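Local coordinates for hypothetical protein PP5205 (Pseudomonas putida, PDB 2G2X) that is of unknown function but adopts the EVE fold, related to the PUA and ASCH domains, and so possibly binds RNA or modified nucleic acid bases, at residues Leu13-Arg25 / Ser95-Arg107. Sequence-based numbering, arbitrary orientation.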
ATOM      1  N   LEU A  13       9.392  -5.797  -0.977  1.00 20.73           N
ATOM      2  CA  LEU A  13       8.528  -6.268   0.108  1.00 18.75           C
ATOM      3  C   LEU A  13       7.280  -6.958  -0.459  1.00 17.41           C
ATOM      4  O   LEU A  13       6.410  -6.312  -1.047  1.00 17.67           O
ATOM      5  CB  LEU A  13       8.112  -5.101   1.008  1.00 16.36           C
ATOM      6  CG  LEU A  13       7.175  -5.451   2.173  1.00 21.06           C
ATOM      7  CD1 LEU A  13       7.840  -6.458   3.100  1.00 20.78           C
ATOM      8  CD2 LEU A  13       6.812  -4.188   2.940  1.00 21.89           C
ATOM      9  N   SER A  14       7.203  -8.273  -0.286  1.00 15.84           N
ATOM     10  CA  SER A  14       6.068  -9.053  -0.778  1.00 15.87           C
ATOM     11  C   SER A  14       5.146  -9.372   0.391  1.00 15.54           C
ATOM     12  O   SER A  14       5.514  -9.170   1.549  1.00 15.79           O
ATOM     13  CB  SER A  14       6.552 -10.361  -1.398  1.00 15.49           C
ATOM     14  OG  SER A  14       7.061 -11.223  -0.393  1.00 16.56           O
ATOM     15  N   ILE A  15       3.953  -9.874   0.092  1.00 14.31           N
ATOM     16  CA  ILE A  15       3.013 -10.213   1.150  1.00 15.31           C
ATOM     17  C   ILE A  15       3.597 -11.373   1.961  1.00 14.77           C
ATOM     18  O   ILE A  15       3.415 -11.438   3.177  1.00 14.35           O
ATOM     19  CB  ILE A  15       1.614 -10.589   0.574  1.00 14.95           C
ATOM     20  CG1 ILE A  15       0.630 -10.854   1.719  1.00 14.09           C
ATOM     21  CG2 ILE A  15       1.719 -11.803  -0.343  1.00 16.63           C
ATOM     22  CD1 ILE A  15       0.319  -9.634   2.552  1.00 13.30           C
ATOM     23  N   GLU A  16       4.315 -12.267   1.278  1.00 14.95           N
ATOM     24  CA  GLU A  16       4.963 -13.415   1.918  1.00 15.69           C
ATOM     25  C   GLU A  16       6.027 -12.943   2.910  1.00 15.48           C
ATOM     26  O   GLU A  16       6.116 -13.442   4.034  1.00 16.70           O
ATOM     27  CB  GLU A  16       5.656 -14.310   0.880  1.00 17.60           C
ATOM     28  CG  GLU A  16       4.754 -15.090  -0.073  1.00 21.71           C
ATOM     29  CD  GLU A  16       4.185 -14.236  -1.194  1.00 24.12           C
ATOM     30  OE1 GLU A  16       4.819 -13.220  -1.549  1.00 25.46           O
ATOM     31  OE2 GLU A  16       3.113 -14.594  -1.733  1.00 25.59           O
ATOM     32  N   ALA A  17       6.845 -11.987   2.479  1.00 15.54           N
ATOM     33  CA  ALA A  17       7.905 -11.452   3.325  1.00 14.10           C
ATOM     34  C   ALA A  17       7.317 -10.764   4.555  1.00 14.19           C
ATOM     35  O   ALA A  17       7.898 -10.815   5.641  1.00 14.10           O
ATOM     36  CB  ALA A  17       8.764 -10.472   2.530  1.00 15.65           C
ATOM     37  N   LEU A  18       6.170 -10.113   4.389  1.00 12.44           N
ATOM     38  CA  LEU A  18       5.535  -9.444   5.521  1.00 13.15           C
ATOM     39  C   LEU A  18       5.068 -10.502   6.525  1.00 12.63           C
ATOM     40  O   LEU A  18       5.153 -10.307   7.736  1.00 12.88           O
ATOM     41  CB  LEU A  18       4.351  -8.595   5.050  1.00 10.88           C
ATOM     42  CG  LEU A  18       3.559  -7.867   6.138  1.00 11.88           C
ATOM     43  CD1 LEU A  18       4.495  -6.970   6.949  1.00 10.62           C
ATOM     44  CD2 LEU A  18       2.454  -7.041   5.498  1.00  7.58           C
ATOM     45  N   ALA A  19       4.586 -11.631   6.018  1.00 13.53           N
ATOM     46  CA  ALA A  19       4.136 -12.709   6.889  1.00 14.32           C
ATOM     47  C   ALA A  19       5.320 -13.218   7.714  1.00 15.53           C
ATOM     48  O   ALA A  19       5.178 -13.525   8.894  1.00 17.20           O
ATOM     49  CB  ALA A  19       3.537 -13.844   6.060  1.00 13.12           C
ATOM     50  N   ARG A  20       6.492 -13.288   7.094  1.00 17.20           N
ATOM     51  CA  ARG A  20       7.689 -13.760   7.792  1.00 19.44           C
ATOM     52  C   ARG A  20       8.248 -12.734   8.786  1.00 19.25           C
ATOM     53  O   ARG A  20       8.727 -13.100   9.856  1.00 18.64           O
ATOM     54  CB  ARG A  20       8.784 -14.140   6.783  1.00 19.21           C
ATOM     55  CG  ARG A  20       8.402 -15.267   5.829  1.00 22.14           C
ATOM     56  CD  ARG A  20       9.627 -15.835   5.109  1.00 22.00           C
ATOM     57  NE  ARG A  20      10.280 -14.858   4.240  1.00 25.13           N
ATOM     58  CZ  ARG A  20       9.878 -14.555   3.007  1.00 25.59           C
ATOM     59  NH1 ARG A  20       8.818 -15.155   2.481  1.00 25.21           N
ATOM     60  NH2 ARG A  20      10.538 -13.643   2.299  1.00 23.83           N
ATOM     61  N   LEU A  21       8.181 -11.454   8.432  1.00 19.79           N
ATOM     62  CA  LEU A  21       8.688 -10.389   9.295  1.00 20.55           C
ATOM     63  C   LEU A  21       7.791 -10.112  10.499  1.00 20.80           C
ATOM     64  O   LEU A  21       8.272  -9.685  11.550  1.00 21.67           O
ATOM     65  CB  LEU A  21       8.857  -9.092   8.494  1.00 20.89           C
ATOM     66  CG  LEU A  21      10.037  -9.003   7.523  1.00 23.18           C
ATOM     67  CD1 LEU A  21       9.897  -7.777   6.629  1.00 23.08           C
ATOM     68  CD2 LEU A  21      11.333  -8.938   8.315  1.00 23.04           C
ATOM     69  N   GLY A  22       6.493 -10.354  10.342  1.00 19.21           N
ATOM     70  CA  GLY A  22       5.559 -10.102  11.424  1.00 18.53           C
ATOM     71  C   GLY A  22       4.969  -8.707  11.296  1.00 18.89           C
ATOM     72  O   GLY A  22       3.808  -8.544  10.907  1.00 20.68           O
ATOM     73  N   GLU A  23       5.774  -7.701  11.625  1.00 17.21           N
ATOM     74  CA  GLU A  23       5.358  -6.307  11.542  1.00 15.78           C
ATOM     75  C   GLU A  23       6.472  -5.548  10.840  1.00 14.81           C
ATOM     76  O   GLU A  23       7.648  -5.766  11.130  1.00 15.14           O
ATOM     77  CB  GLU A  23       5.130  -5.725  12.944  1.00 14.52           C
ATOM     78  CG  GLU A  23       4.483  -4.336  12.944  1.00 13.51           C
ATOM     79  CD  GLU A  23       4.062  -3.873  14.330  1.00 13.12           C
ATOM     80  OE1 GLU A  23       4.028  -4.717  15.252  1.00 14.85           O
ATOM     81  OE2 GLU A  23       3.752  -2.671  14.496  1.00 10.10           O
ATOM     82  N   ALA A  24       6.110  -4.669   9.910  1.00 13.26           N
ATOM     83  CA  ALA A  24       7.111  -3.903   9.179  1.00 12.36           C
ATOM     84  C   ALA A  24       6.718  -2.448   8.953  1.00 11.05           C
ATOM     85  O   ALA A  24       5.541  -2.094   9.000  1.00 11.70           O
ATOM     86  CB  ALA A  24       7.394  -4.573   7.843  1.00 11.98           C
ATOM     87  N   ARG A  25       7.713  -1.606   8.704  1.00 10.31           N
ATOM     88  CA  ARG A  25       7.471  -0.194   8.454  1.00 10.36           C
ATOM     89  C   ARG A  25       7.212   0.038   6.965  1.00  9.69           C
ATOM     90  O   ARG A  25       7.893  -0.525   6.116  1.00  8.77           O
ATOM     91  CB  ARG A  25       8.676   0.642   8.900  1.00 12.83           C
ATOM     92  CG  ARG A  25       8.504   2.154   8.665  1.00 15.50           C
ATOM     93  CD  ARG A  25       9.649   2.948   9.281  1.00 15.34           C
ATOM     94  NE  ARG A  25      10.913   2.703   8.593  1.00 18.37           N
ATOM     95  CZ  ARG A  25      12.080   2.550   9.212  1.00 18.61           C
ATOM     96  NH1 ARG A  25      12.144   2.612  10.536  1.00 18.97           N
ATOM     97  NH2 ARG A  25      13.183   2.346   8.508  1.00 17.13           N
ATOM     98  N   SER A  95       5.553  10.903   5.861  1.00  7.56           N
ATOM     99  CA  SER A  95       4.984  10.033   6.878  1.00  7.67           C
ATOM    100  C   SER A  95       5.067   8.565   6.505  1.00  7.59           C
ATOM    101  O   SER A  95       5.142   8.199   5.333  1.00  7.63           O
ATOM    102  CB  SER A  95       3.513  10.395   7.113  1.00  6.87           C
ATOM    103  OG  SER A  95       3.377  11.696   7.658  1.00  8.79           O
ATOM    104  N   ALA A  96       5.048   7.723   7.528  1.00  8.55           N
ATOM    105  CA  ALA A  96       5.088   6.287   7.340  1.00  8.17           C
ATOM    106  C   ALA A  96       4.040   5.703   8.267  1.00  7.21           C
ATOM    107  O   ALA A  96       3.492   6.409   9.111  1.00  8.44           O
ATOM    108  CB  ALA A  96       6.468   5.747   7.702  1.00  8.54           C
ATOM    109  N   VAL A  97       3.740   4.424   8.090  1.00  7.07           N
ATOM    110  CA  VAL A  97       2.800   3.731   8.956  1.00  6.01           C
ATOM    111  C   VAL A  97       3.395   2.345   9.095  1.00  7.43           C
ATOM    112  O   VAL A  97       4.215   1.952   8.269  1.00  7.90           O
ATOM    113  CB  VAL A  97       1.377   3.621   8.336  1.00  8.24           C
ATOM    114  CG1 VAL A  97       0.762   5.009   8.191  1.00  4.99           C
ATOM    115  CG2 VAL A  97       1.435   2.905   6.994  1.00  6.90           C
ATOM    116  N   ASP A  98       3.016   1.618  10.141  1.00  6.53           N
ATOM    117  CA  ASP A  98       3.529   0.268  10.323  1.00  5.64           C
ATOM    118  C   ASP A  98       2.413  -0.708   9.997  1.00  6.64           C
ATOM    119  O   ASP A  98       1.247  -0.459  10.309  1.00  6.71           O
ATOM    120  CB  ASP A  98       4.025   0.056  11.756  1.00  7.26           C
ATOM    121  CG  ASP A  98       5.302   0.825  12.052  1.00  7.03           C
ATOM    122  OD1 ASP A  98       6.008   1.208  11.093  1.00  6.52           O
ATOM    123  OD2 ASP A  98       5.606   1.037  13.244  1.00  8.12           O
ATOM    124  N   VAL A  99       2.769  -1.829   9.379  1.00  6.87           N
ATOM    125  CA  VAL A  99       1.772  -2.810   8.982  1.00  7.50           C
ATOM    126  C   VAL A  99       2.069  -4.217   9.469  1.00  9.81           C
ATOM    127  O   VAL A  99       3.178  -4.524   9.907  1.00 11.92           O
ATOM    128  CB  VAL A  99       1.649  -2.863   7.443  1.00  8.71           C
ATOM    129  CG1 VAL A  99       1.383  -1.466   6.893  1.00  4.68           C
ATOM    130  CG2 VAL A  99       2.926  -3.449   6.835  1.00  5.71           C
ATOM    131  N   ALA A 100       1.057  -5.073   9.382  1.00  8.55           N
ATOM    132  CA  ALA A 100       1.191  -6.461   9.779  1.00  8.26           C
ATOM    133  C   ALA A 100       0.380  -7.298   8.804  1.00  9.45           C
ATOM    134  O   ALA A 100      -0.603  -6.827   8.219  1.00  8.05           O
ATOM    135  CB  ALA A 100       0.696  -6.660  11.206  1.00  9.38           C
ATOM    136  N   HIS A 101       0.814  -8.537   8.629  1.00  9.32           N
ATOM    137  CA  HIS A 101       0.181  -9.475   7.720  1.00 10.63           C
ATOM    138  C   HIS A 101      -1.158  -9.981   8.219  1.00 11.40           C
ATOM    139  O   HIS A 101      -1.330 -10.238   9.408  1.00 13.26           O
ATOM    140  CB  HIS A 101       1.106 -10.678   7.505  1.00  9.67           C
ATOM    141  CG  HIS A 101       0.501 -11.772   6.679  1.00 10.71           C
ATOM    142  ND1 HIS A 101       0.646 -11.841   5.311  1.00 10.26           N
ATOM    143  CD2 HIS A 101      -0.236 -12.854   7.034  1.00  6.69           C
ATOM    144  CE1 HIS A 101       0.033 -12.920   4.858  1.00  9.20           C
ATOM    145  NE2 HIS A 101      -0.510 -13.552   5.884  1.00  6.73           N
ATOM    146  N   VAL A 102      -2.109 -10.121   7.302  1.00 12.03           N
ATOM    147  CA  VAL A 102      -3.414 -10.659   7.655  1.00 11.00           C
ATOM    148  C   VAL A 102      -3.654 -11.938   6.857  1.00 10.91           C
ATOM    149  O   VAL A 102      -3.951 -12.984   7.427  1.00 10.90           O
ATOM    150  CB  VAL A 102      -4.558  -9.663   7.379  1.00 10.70           C
ATOM    151  CG1 VAL A 102      -5.900 -10.361   7.569  1.00  9.64           C
ATOM    152  CG2 VAL A 102      -4.461  -8.479   8.330  1.00  8.69           C
ATOM    153  N   GLN A 103      -3.504 -11.865   5.540  1.00 12.00           N
ATOM    154  CA  GLN A 103      -3.727 -13.046   4.715  1.00 14.08           C
ATOM    155  C   GLN A 103      -2.983 -12.975   3.391  1.00 14.15           C
ATOM    156  O   GLN A 103      -2.810 -11.903   2.809  1.00 14.08           O
ATOM    157  CB  GLN A 103      -5.231 -13.211   4.439  1.00 16.56           C
ATOM    158  CG  GLN A 103      -5.695 -14.644   4.183  1.00 17.84           C
ATOM    159  CD  GLN A 103      -7.162 -14.719   3.771  1.00 20.67           C
ATOM    160  OE1 GLN A 103      -7.871 -15.671   4.108  1.00 22.20           O
ATOM    161  NE2 GLN A 103      -7.618 -13.718   3.029  1.00 21.11           N
ATOM    162  N   THR A 104      -2.528 -14.127   2.922  1.00 14.52           N
ATOM    163  CA  THR A 104      -1.846 -14.189   1.640  1.00 15.23           C
ATOM    164  C   THR A 104      -2.727 -15.031   0.726  1.00 14.39           C
ATOM    165  O   THR A 104      -2.988 -16.198   1.018  1.00 11.17           O
ATOM    166  CB  THR A 104      -0.443 -14.838   1.759  1.00 15.67           C
ATOM    167  OG1 THR A 104      -0.011 -15.295   0.466  1.00 16.09           O
ATOM    168  CG2 THR A 104      -0.482 -16.005   2.706  1.00 20.44           C
ATOM    169  N   PHE A 105      -3.209 -14.430  -0.361  1.00 13.92           N
ATOM    170  CA  PHE A 105      -4.063 -15.154  -1.301  1.00 14.19           C
ATOM    171  C   PHE A 105      -3.292 -16.275  -1.985  1.00 15.90           C
ATOM    172  O   PHE A 105      -2.113 -16.115  -2.307  1.00 16.34           O
ATOM    173  CB  PHE A 105      -4.622 -14.209  -2.364  1.00 11.39           C
ATOM    174  CG  PHE A 105      -5.453 -13.086  -1.806  1.00 10.12           C
ATOM    175  CD1 PHE A 105      -6.011 -13.174  -0.528  1.00  8.46           C
ATOM    176  CD2 PHE A 105      -5.711 -11.954  -2.570  1.00  9.31           C
ATOM    177  CE1 PHE A 105      -6.813 -12.152  -0.023  1.00  9.01           C
ATOM    178  CE2 PHE A 105      -6.516 -10.918  -2.076  1.00  9.27           C
ATOM    179  CZ  PHE A 105      -7.068 -11.020  -0.799  1.00  9.09           C
ATOM    180  N   PRO A 106      -3.951 -17.421  -2.229  1.00 18.47           N
ATOM    181  CA  PRO A 106      -3.309 -18.569  -2.884  1.00 18.96           C
ATOM    182  C   PRO A 106      -2.806 -18.164  -4.265  1.00 19.59           C
ATOM    183  O   PRO A 106      -1.730 -18.573  -4.707  1.00 19.48           O
ATOM    184  CB  PRO A 106      -4.441 -19.599  -2.984  1.00 19.67           C
ATOM    185  CG  PRO A 106      -5.391 -19.205  -1.892  1.00 20.61           C
ATOM    186  CD  PRO A 106      -5.373 -17.698  -1.959  1.00 19.23           C
ATOM    187  N   ARG A 107      -3.609 -17.353  -4.940  1.00 19.46           N
ATOM    188  CA  ARG A 107      -3.274 -16.874  -6.267  1.00 20.15           C
ATOM    189  C   ARG A 107      -3.489 -15.370  -6.326  1.00 18.61           C
ATOM    190  O   ARG A 107      -4.509 -14.853  -5.857  1.00 15.92           O
ATOM    191  CB  ARG A 107      -4.153 -17.565  -7.316  1.00 23.60           C
ATOM    192  CG  ARG A 107      -3.976 -19.082  -7.383  1.00 30.47           C
ATOM    193  CD  ARG A 107      -4.911 -19.690  -8.421  1.00 34.98           C
ATOM    194  NE  ARG A 107      -6.314 -19.387  -8.131  1.00 39.46           N
ATOM    195  CZ  ARG A 107      -7.004 -19.904  -7.116  1.00 41.37           C
ATOM    196  NH1 ARG A 107      -6.427 -20.762  -6.282  1.00 41.42           N
ATOM    197  NH2 ARG A 107      -8.274 -19.556  -6.931  1.00 41.48           N
TER
HETATM  198  O   HOH W   1       4.969  -0.341  15.197  1.00  8.77           O
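Ala24 and Val99 form a hydrogen-bonded antiparallel pair, Ala24 N to Val99 O at 2.9 Å and Val99 N to Ala24 O at 2.8 Å, which joins the short edge strand 23-25 to the long strand 95-105, while helix 15-21 crosses the latter steeply, at -105°. Gly22 makes the turn between helix and edge strand with a positive phi, a backbone shape in which a side chain would collide with the carbonyl oxygen of Leu21, so glycine suits the place. Over the strand, the CB of Ala19 sits 3.7 Å from the centroid of the His101 ring, nearly on its normal, a CH-pi contact that a small methyl suits. With CG anti to the backbone N (chi1 175°), His101 slides its ring under the helix, where CD1 of Ile15 comes within 3.5 Å of ND1; the backbone N of Gln103 lies over the opposite face, near the rim. With an alanine here the ring is gone, and the methyl of Ala19 and CD1 of Ile15 would probably be left without their flat partner, a gap opening under the helix. Deeper, branched Leu18 reaches Val99 with CD1, 3.9 Å from CG2, and fills the corner beside the backbone of His101; Phe49 and Phe47 of strand 46-51 continue this apolar layer. On the other side of the sheet, Glu23 and Asp98 bring like charges together, OE2 to OD2 4.3 Å, their carboxylate planes 72° apart. One water donates to both of these oxygens, while the hydroxyl of Thr66 hydrogen-bonds to Glu23 OE2 and that of Tyr70 to Asp98 OD1. Arg25 sets its aliphatic CB and CG beside Asp98 OD1 but turns its guanidinium away to a salt bridge with Asp27. The chemistry thus divides by face: apolar packing seats the helix on the sheet, whereas the bridging water and hydroxyls probably ease the repulsion between these two neighbouring acids.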